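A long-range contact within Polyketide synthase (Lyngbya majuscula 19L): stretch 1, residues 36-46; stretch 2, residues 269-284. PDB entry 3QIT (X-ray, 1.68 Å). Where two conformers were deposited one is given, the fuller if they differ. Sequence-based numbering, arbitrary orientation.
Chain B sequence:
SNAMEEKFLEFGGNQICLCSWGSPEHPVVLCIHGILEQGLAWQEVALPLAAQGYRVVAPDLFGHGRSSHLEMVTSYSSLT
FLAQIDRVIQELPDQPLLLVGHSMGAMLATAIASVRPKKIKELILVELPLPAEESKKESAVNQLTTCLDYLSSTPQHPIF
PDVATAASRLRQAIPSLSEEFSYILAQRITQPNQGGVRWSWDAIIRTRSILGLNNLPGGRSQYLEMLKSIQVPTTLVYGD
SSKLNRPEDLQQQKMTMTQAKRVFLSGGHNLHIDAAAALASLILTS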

ATOM      1  N   LEU B  36       0.027 -17.552   1.229  1.00 15.17           N
ATOM      2  CA  LEU B  36       0.372 -18.584   0.242  1.00 15.00           C
ATOM      3  C   LEU B  36      -0.703 -19.629   0.010  1.00 18.10           C
ATOM      4  O   LEU B  36      -0.585 -20.415  -0.922  1.00 18.46           O
ATOM      5  CB  LEU B  36       1.714 -19.265   0.553  1.00 18.93           C
ATOM      6  CG  LEU B  36       2.869 -18.312   0.728  1.00 20.32           C
ATOM      7  CD1 LEU B  36       4.136 -19.128   0.878  1.00 27.29           C
ATOM      8  CD2 LEU B  36       2.966 -17.332  -0.436  1.00 22.26           C
ATOM      9  N   GLU B  37      -1.761 -19.628   0.817  1.00 14.11           N
ATOM     10  CA  GLU B  37      -2.839 -20.623   0.596  1.00 14.92           C
ATOM     11  C   GLU B  37      -3.925 -20.130  -0.381  1.00 14.76           C
ATOM     12  O   GLU B  37      -3.631 -19.333  -1.268  1.00 16.19           O
ATOM     13  CB  GLU B  37      -3.394 -21.131   1.926  1.00 20.22           C
ATOM     14  CG  GLU B  37      -2.309 -21.940   2.668  1.00 25.60           C
ATOM     15  CD  GLU B  37      -2.838 -22.720   3.849  1.00 31.18           C
ATOM     16  OE1 GLU B  37      -3.488 -23.772   3.644  1.00 30.96           O
ATOM     17  OE2 GLU B  37      -2.575 -22.283   4.985  1.00 35.22           O
ATOM     18  N   GLN B  38      -5.155 -20.645  -0.266  1.00 15.02           N
ATOM     19  CA  GLN B  38      -6.183 -20.355  -1.269  1.00 12.32           C
ATOM     20  C   GLN B  38      -7.516 -20.745  -0.665  1.00 13.91           C
ATOM     21  O   GLN B  38      -7.556 -21.464   0.336  1.00 13.51           O
ATOM     22  CB  GLN B  38      -5.943 -21.192  -2.548  1.00 16.21           C
ATOM     23  CG  GLN B  38      -5.806 -22.685  -2.282  1.00 16.10           C
ATOM     24  CD  GLN B  38      -5.628 -23.491  -3.554  1.00 15.91           C
ATOM     25  OE1 GLN B  38      -6.340 -23.293  -4.539  1.00 16.99           O
ATOM     26  NE2 GLN B  38      -4.653 -24.394  -3.546  1.00 15.17           N
ATOM     27  N   GLY B  39      -8.599 -20.266  -1.251  1.00 14.43           N
ATOM     28  CA  GLY B  39      -9.932 -20.546  -0.675  1.00 17.69           C
ATOM     29  C   GLY B  39     -10.255 -22.018  -0.607  1.00 16.12           C
ATOM     30  O   GLY B  39     -10.883 -22.482   0.356  1.00 13.27           O
ATOM     31  N   LEU B  40      -9.765 -22.775  -1.592  1.00 14.81           N
ATOM     32  CA  LEU B  40      -9.972 -24.219  -1.627  1.00 17.61           C
ATOM     33  C   LEU B  40      -9.378 -24.947  -0.413  1.00 17.45           C
ATOM     34  O   LEU B  40      -9.856 -26.006  -0.070  1.00 16.43           O
ATOM     35  CB  LEU B  40      -9.444 -24.806  -2.943  1.00 16.20           C
ATOM     36  CG  LEU B  40      -9.448 -26.319  -3.137  1.00 17.76           C
ATOM     37  CD1 LEU B  40     -10.847 -26.887  -3.130  1.00 18.88           C
ATOM     38  CD2 LEU B  40      -8.734 -26.691  -4.406  1.00 21.46           C
ATOM     39  N   ALA B  41      -8.411 -24.337   0.282  1.00 13.72           N
ATOM     40  CA  ALA B  41      -7.800 -24.977   1.453  1.00 13.19           C
ATOM     41  C   ALA B  41      -8.816 -25.194   2.584  1.00 16.05           C
ATOM     42  O   ALA B  41      -8.559 -25.961   3.501  1.00 17.24           O
ATOM     43  CB  ALA B  41      -6.575 -24.134   1.968  1.00 14.48           C
ATOM     44  N   TRP B  42      -9.956 -24.501   2.505  1.00 16.03           N
ATOM     45  CA  TRP B  42     -11.015 -24.630   3.506  1.00 13.12           C
ATOM     46  C   TRP B  42     -11.942 -25.791   3.241  1.00 15.59           C
ATOM     47  O   TRP B  42     -12.857 -26.010   4.024  1.00 16.68           O
ATOM     48  CB  TRP B  42     -11.858 -23.341   3.562  1.00 14.50           C
ATOM     49  CG  TRP B  42     -11.141 -22.201   4.253  1.00 15.00           C
ATOM     50  CD1 TRP B  42     -10.556 -21.123   3.653  1.00 15.41           C
ATOM     51  CD2 TRP B  42     -10.901 -22.073   5.659  1.00 16.35           C
ATOM     52  NE1 TRP B  42      -9.988 -20.306   4.615  1.00 16.45           N
ATOM     53  CE2 TRP B  42     -10.185 -20.872   5.853  1.00 16.12           C
ATOM     54  CE3 TRP B  42     -11.237 -22.857   6.780  1.00 16.43           C
ATOM     55  CZ2 TRP B  42      -9.803 -20.414   7.133  1.00 15.82           C
ATOM     56  CZ3 TRP B  42     -10.858 -22.401   8.054  1.00 17.46           C
ATOM     57  CH2 TRP B  42     -10.132 -21.196   8.218  1.00 17.21           C
ATOM     58  N   GLN B  43     -11.718 -26.544   2.164  1.00 13.45           N
ATOM     59  CA  GLN B  43     -12.733 -27.528   1.728  1.00 14.78           C
ATOM     60  C   GLN B  43     -13.118 -28.553   2.798  1.00 15.56           C
ATOM     61  O   GLN B  43     -14.299 -28.903   2.938  1.00 17.71           O
ATOM     62  CB  GLN B  43     -12.270 -28.250   0.466  1.00 18.76           C
ATOM     63  CG  GLN B  43     -13.283 -29.300  -0.010  1.00 19.21           C
ATOM     64  CD  GLN B  43     -13.235 -29.503  -1.496  1.00 22.15           C
ATOM     65  OE1 GLN B  43     -13.860 -28.765  -2.242  1.00 20.20           O
ATOM     66  NE2 GLN B  43     -12.519 -30.519  -1.934  1.00 22.16           N
ATOM     67  N   GLU B  44     -12.128 -29.068   3.518  1.00 17.32           N
ATOM     68  CA  GLU B  44     -12.399 -30.090   4.531  1.00 21.12           C
ATOM     69  C   GLU B  44     -13.230 -29.575   5.705  1.00 17.83           C
ATOM     70  O   GLU B  44     -13.975 -30.345   6.312  1.00 20.07           O
ATOM     71  CB  GLU B  44     -11.108 -30.778   4.976  1.00 17.66           C
ATOM     72  CG  GLU B  44     -10.561 -31.762   3.903  1.00 27.71           C
ATOM     73  CD  GLU B  44     -11.571 -32.869   3.548  1.00 36.96           C
ATOM     74  OE1 GLU B  44     -12.011 -33.613   4.458  1.00 38.33           O
ATOM     75  OE2 GLU B  44     -11.944 -32.991   2.360  1.00 37.96           O
ATOM     76  N   VAL B  45     -13.091 -28.287   6.028  1.00 16.33           N
ATOM     77  CA  VAL B  45     -14.012 -27.617   6.959  1.00 16.60           C
ATOM     78  C   VAL B  45     -15.387 -27.314   6.324  1.00 18.69           C
ATOM     79  O   VAL B  45     -16.435 -27.441   6.979  1.00 20.48           O
ATOM     80  CB  VAL B  45     -13.378 -26.308   7.505  1.00 20.35           C
ATOM     81  CG1 VAL B  45     -14.344 -25.574   8.456  1.00 21.57           C
ATOM     82  CG2 VAL B  45     -12.023 -26.603   8.200  1.00 19.89           C
ATOM     83  N   ALA B  46     -15.372 -26.886   5.059  1.00 17.18           N
ATOM     84  CA  ALA B  46     -16.565 -26.405   4.392  1.00 16.33           C
ATOM     85  C   ALA B  46     -17.586 -27.532   4.138  1.00 16.99           C
ATOM     86  O   ALA B  46     -18.798 -27.301   4.279  1.00 19.72           O
ATOM     87  CB  ALA B  46     -16.191 -25.730   3.086  1.00 17.89           C
TER
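Stretch 2 (269-284) HNLHIDAAAALASLIL

The most unusual feature of this contact is that the one direct hydrogen bond across it joins two side chains. NE2 of H272 donates to OE1 of E37 at 2.8 Å, with an N-H...acceptor angle of 166°, so the bond is short and nearly straight. OE1 lies near the plane of the imidazole, at the ring edge, which is where an NE2-H can reach it.

Stretch 2 consists mainly of two helices separated at A275; the first carries H272 to the carboxylate. Residues 271-274 form one short turn, in which N270 O accepts from both I273 N (3.0 Å) and D274 N (2.9 Å). A275, at phi/psi -140/41, leaves helical geometry and at the same time takes the N-cap position of the second helix, 276-284. A275 O then accepts from L279 N at 2.8 Å, the first of the regular i to i+4 bonds that follow. Stretch 1 is extended at Q38 (-165/163), passes through a 3-10 segment at 39-42, where W42 N donates to G39 O at 3.1 Å, and enters a helix at Q43; A46 N to W42 O, at 2.9 Å, is a four-residue helical bond.

The register fixes the relative direction. The CA atoms of W42 and H272 are 6.3 Å apart and those of V45 and A276 are 4.8 Å apart, so residue numbers rise together and the two segments run in the same general sense. The close approach at the second pair goes with the small side chain of A276, whose CB points toward stretch 1 and lies 3.6 Å from CB of E44 and 3.9 Å from N of V45.

V45, with chi1 at 179° (t), loses more area to the contact than any other residue, 98 Å² of a summed 473 Å². It acts as a knob in a hole formed by A276, L279, A280 and I283. Its CG2 is 3.9 Å from CB of A276 and 4.0 Å from CD2 of L279, while its CG1 is 4.2 Å from CB of A280 and 4.0 Å from CD1 of I283, so the two methyls reach successive turns of the helix.

H272 joins this apolar part to the polar end. Its chi1 of 59° (p) accompanies an edge-to-face pairing in which the imidazole edge is directed at the face of W42; the centroids of the imidazole and of the six-membered ring of W42 are 5.9 Å apart and the planes are at 52°. At the edge of the W42 ring, CZ3 is 4.2 Å from CD2 of L279. A41 O approaches the imidazole edge, 3.5 Å from CD2 of H272.

Two waters complete the seam. Water 2 donates to A41 O (2.7 Å) and H272 O (2.8 Å) and accepts from V45 N (3.3 Å), linking backbone to backbone. Water 1 bridges E37 OE2 (2.8 Å) and N270 OD1 (2.6 Å), two oxygens 4.2 Å apart.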

ATOM      1  N   HIS B 269      -0.350 -26.116  13.724  1.00 22.49           N
ATOM      2  CA  HIS B 269      -0.741 -24.814  13.218  1.00 20.90           C
ATOM      3  C   HIS B 269      -1.857 -24.918  12.187  1.00 21.94           C
ATOM      4  O   HIS B 269      -2.748 -24.050  12.116  1.00 21.45           O
ATOM      5  CB  HIS B 269       0.477 -24.120  12.597  1.00 24.18           C
ATOM      6  CG  HIS B 269       0.166 -22.782  12.007  1.00 26.02           C
ATOM      7  ND1 HIS B 269      -0.313 -21.730  12.762  1.00 23.54           N
ATOM      8  CD2 HIS B 269       0.281 -22.318  10.740  1.00 27.58           C
ATOM      9  CE1 HIS B 269      -0.497 -20.681  11.977  1.00 28.29           C
ATOM     10  NE2 HIS B 269      -0.134 -21.007  10.750  1.00 26.47           N
ATOM     11  N   ASN B 270      -1.817 -25.990  11.405  1.00 20.22           N
ATOM     12  CA  ASN B 270      -2.695 -26.094  10.246  1.00 21.76           C
ATOM     13  C   ASN B 270      -3.989 -26.830  10.547  1.00 18.40           C
ATOM     14  O   ASN B 270      -4.292 -27.879   9.970  1.00 17.93           O
ATOM     15  CB  ASN B 270      -1.910 -26.708   9.095  1.00 22.16           C
ATOM     16  CG  ASN B 270      -0.854 -25.764   8.585  1.00 23.91           C
ATOM     17  OD1 ASN B 270      -1.160 -24.622   8.213  1.00 22.39           O
ATOM     18  ND2 ASN B 270       0.390 -26.211   8.592  1.00 23.21           N
ATOM     19  N   LEU B 271      -4.761 -26.249  11.455  1.00 19.87           N
ATOM     20  CA  LEU B 271      -5.975 -26.888  11.974  1.00 20.77           C
ATOM     21  C   LEU B 271      -7.071 -27.074  10.931  1.00 22.14           C
ATOM     22  O   LEU B 271      -7.897 -27.982  11.037  1.00 21.95           O
ATOM     23  CB  LEU B 271      -6.517 -26.100  13.169  1.00 22.03           C
ATOM     24  CG  LEU B 271      -5.734 -26.155  14.485  1.00 21.53           C
ATOM     25  CD1 LEU B 271      -6.413 -25.265  15.530  1.00 20.45           C
ATOM     26  CD2 LEU B 271      -5.588 -27.581  15.019  1.00 24.45           C
ATOM     27  N   HIS B 272      -7.085 -26.225   9.907  1.00 19.00           N
ATOM     28  CA  HIS B 272      -8.046 -26.380   8.824  1.00 22.32           C
ATOM     29  C   HIS B 272      -7.854 -27.695   8.073  1.00 21.47           C
ATOM     30  O   HIS B 272      -8.774 -28.165   7.394  1.00 19.36           O
ATOM     31  CB  HIS B 272      -7.993 -25.168   7.867  1.00 19.72           C
ATOM     32  CG  HIS B 272      -6.655 -24.945   7.243  1.00 23.44           C
ATOM     33  ND1 HIS B 272      -5.494 -24.847   7.984  1.00 23.74           N
ATOM     34  CD2 HIS B 272      -6.290 -24.779   5.950  1.00 21.07           C
ATOM     35  CE1 HIS B 272      -4.473 -24.641   7.171  1.00 22.92           C
ATOM     36  NE2 HIS B 272      -4.933 -24.595   5.932  1.00 23.69           N
ATOM     37  N   ILE B 273      -6.680 -28.318   8.242  1.00 17.58           N
ATOM     38  CA  ILE B 273      -6.418 -29.623   7.645  1.00 16.44           C
ATOM     39  C   ILE B 273      -6.378 -30.695   8.750  1.00 21.64           C
ATOM     40  O   ILE B 273      -7.033 -31.746   8.625  1.00 26.68           O
ATOM     41  CB  ILE B 273      -5.080 -29.635   6.862  1.00 18.87           C
ATOM     42  CG1 ILE B 273      -5.025 -28.455   5.876  1.00 24.28           C
ATOM     43  CG2 ILE B 273      -4.861 -30.985   6.164  1.00 24.81           C
ATOM     44  CD1 ILE B 273      -6.185 -28.384   4.910  1.00 21.46           C
ATOM     45  N   ASP B 274      -5.640 -30.407   9.821  1.00 22.43           N
ATOM     46  CA  ASP B 274      -5.358 -31.365  10.915  1.00 23.73           C
ATOM     47  C   ASP B 274      -6.610 -31.765  11.687  1.00 25.87           C
ATOM     48  O   ASP B 274      -6.719 -32.888  12.176  1.00 25.92           O
ATOM     49  CB  ASP B 274      -4.412 -30.736  11.955  1.00 25.83           C
ATOM     50  CG  ASP B 274      -2.968 -30.653  11.490  1.00 31.62           C
ATOM     51  OD1 ASP B 274      -2.691 -30.890  10.295  1.00 28.80           O
ATOM     52  OD2 ASP B 274      -2.111 -30.331  12.342  1.00 32.67           O
ATOM     53  N   ALA B 275      -7.528 -30.820  11.831  1.00 21.28           N
ATOM     54  CA  ALA B 275      -8.684 -30.965  12.740  1.00 22.07           C
ATOM     55  C   ALA B 275      -9.943 -30.387  12.082  1.00 18.10           C
ATOM     56  O   ALA B 275     -10.746 -29.702  12.733  1.00 20.12           O
ATOM     57  CB  ALA B 275      -8.390 -30.227  14.044  1.00 22.32           C
ATOM     58  N   ALA B 276     -10.090 -30.650  10.787  1.00 19.41           N
ATOM     59  CA  ALA B 276     -11.123 -29.978   9.980  1.00 23.90           C
ATOM     60  C   ALA B 276     -12.533 -30.256  10.520  1.00 23.53           C
ATOM     61  O   ALA B 276     -13.329 -29.330  10.691  1.00 20.67           O
ATOM     62  CB  ALA B 276     -11.009 -30.389   8.534  1.00 22.63           C
ATOM     63  N   ALA B 277     -12.839 -31.525  10.796  1.00 26.19           N
ATOM     64  CA  ALA B 277     -14.178 -31.868  11.306  1.00 24.98           C
ATOM     65  C   ALA B 277     -14.446 -31.183  12.649  1.00 25.89           C
ATOM     66  O   ALA B 277     -15.544 -30.673  12.891  1.00 21.89           O
ATOM     67  CB  ALA B 277     -14.340 -33.369  11.435  1.00 28.16           C
ATOM     68  N   ALA B 278     -13.444 -31.193  13.530  1.00 25.82           N
ATOM     69  CA  ALA B 278     -13.572 -30.555  14.843  1.00 22.52           C
ATOM     70  C   ALA B 278     -13.784 -29.057  14.727  1.00 25.40           C
ATOM     71  O   ALA B 278     -14.580 -28.465  15.474  1.00 20.74           O
ATOM     72  CB  ALA B 278     -12.346 -30.867  15.730  1.00 23.98           C
ATOM     73  N   LEU B 279     -13.055 -28.419  13.799  1.00 19.78           N
ATOM     74  CA  LEU B 279     -13.241 -27.011  13.573  1.00 19.91           C
ATOM     75  C   LEU B 279     -14.648 -26.702  13.021  1.00 20.37           C
ATOM     76  O   LEU B 279     -15.300 -25.771  13.473  1.00 19.82           O
ATOM     77  CB  LEU B 279     -12.120 -26.478  12.657  1.00 20.14           C
ATOM     78  CG  LEU B 279     -12.142 -24.987  12.373  1.00 21.69           C
ATOM     79  CD1 LEU B 279     -12.200 -24.140  13.648  1.00 21.76           C
ATOM     80  CD2 LEU B 279     -10.865 -24.681  11.534  1.00 19.71           C
ATOM     81  N   ALA B 280     -15.136 -27.510  12.083  1.00 17.92           N
ATOM     82  CA  ALA B 280     -16.492 -27.316  11.572  1.00 20.16           C
ATOM     83  C   ALA B 280     -17.495 -27.416  12.723  1.00 19.37           C
ATOM     84  O   ALA B 280     -18.431 -26.607  12.819  1.00 21.08           O
ATOM     85  CB  ALA B 280     -16.811 -28.346  10.505  1.00 22.95           C
ATOM     86  N   SER B 281     -17.279 -28.409  13.578  1.00 21.56           N
ATOM     87  CA  SER B 281     -18.173 -28.665  14.707  0.50 22.77           C
ATOM     88  C   SER B 281     -18.213 -27.458  15.630  1.00 23.85           C
ATOM     89  O   SER B 281     -19.280 -27.031  16.069  1.00 26.20           O
ATOM     90  CB  SER B 281     -17.710 -29.893  15.476  0.50 23.38           C
ATOM     91  OG  SER B 281     -18.620 -30.187  16.514  0.50 21.43           O
ATOM     92  N   LEU B 282     -17.039 -26.887  15.898  1.00 25.11           N
ATOM     93  CA  LEU B 282     -16.959 -25.697  16.732  1.00 22.33           C
ATOM     94  C   LEU B 282     -17.714 -24.492  16.124  1.00 26.12           C
ATOM     95  O   LEU B 282     -18.416 -23.757  16.825  1.00 26.71           O
ATOM     96  CB  LEU B 282     -15.492 -25.364  16.969  1.00 26.34           C
ATOM     97  CG  LEU B 282     -15.206 -24.095  17.732  1.00 29.88           C
ATOM     98  CD1 LEU B 282     -15.804 -24.170  19.138  1.00 34.26           C
ATOM     99  CD2 LEU B 282     -13.706 -24.001  17.798  1.00 35.50           C
ATOM    100  N   ILE B 283     -17.568 -24.305  14.818  1.00 21.31           N
ATOM    101  CA  ILE B 283     -18.262 -23.244  14.088  1.00 23.08           C
ATOM    102  C   ILE B 283     -19.784 -23.432  14.169  1.00 23.38           C
ATOM    103  O   ILE B 283     -20.514 -22.462  14.363  1.00 27.36           O
ATOM    104  CB  ILE B 283     -17.782 -23.195  12.627  1.00 20.07           C
ATOM    105  CG1 ILE B 283     -16.302 -22.763  12.590  1.00 21.05           C
ATOM    106  CG2 ILE B 283     -18.615 -22.221  11.776  1.00 23.52           C
ATOM    107  CD1 ILE B 283     -15.662 -22.964  11.233  1.00 22.40           C
ATOM    108  N   LEU B 284     -20.222 -24.683  14.036  1.00 24.17           N
ATOM    109  CA  LEU B 284     -21.642 -25.060  14.043  1.00 27.48           C
ATOM    110  C   LEU B 284     -22.315 -24.772  15.384  1.00 29.99           C
ATOM    111  O   LEU B 284     -23.535 -24.572  15.456  1.00 30.94           O
ATOM    112  CB  LEU B 284     -21.801 -26.552  13.708  1.00 32.40           C
ATOM    113  CG  LEU B 284     -21.611 -26.977  12.249  1.00 35.24           C
ATOM    114  CD1 LEU B 284     -21.441 -28.491  12.097  1.00 35.40           C
ATOM    115  CD2 LEU B 284     -22.750 -26.478  11.370  1.00 37.92           C
TER
HETATM  116  O   HOH W   1      -0.313 -23.041   6.368  1.00 39.18           O
HETATM  117  O   HOH W   2     -10.071 -27.637   4.999  1.00 20.73           O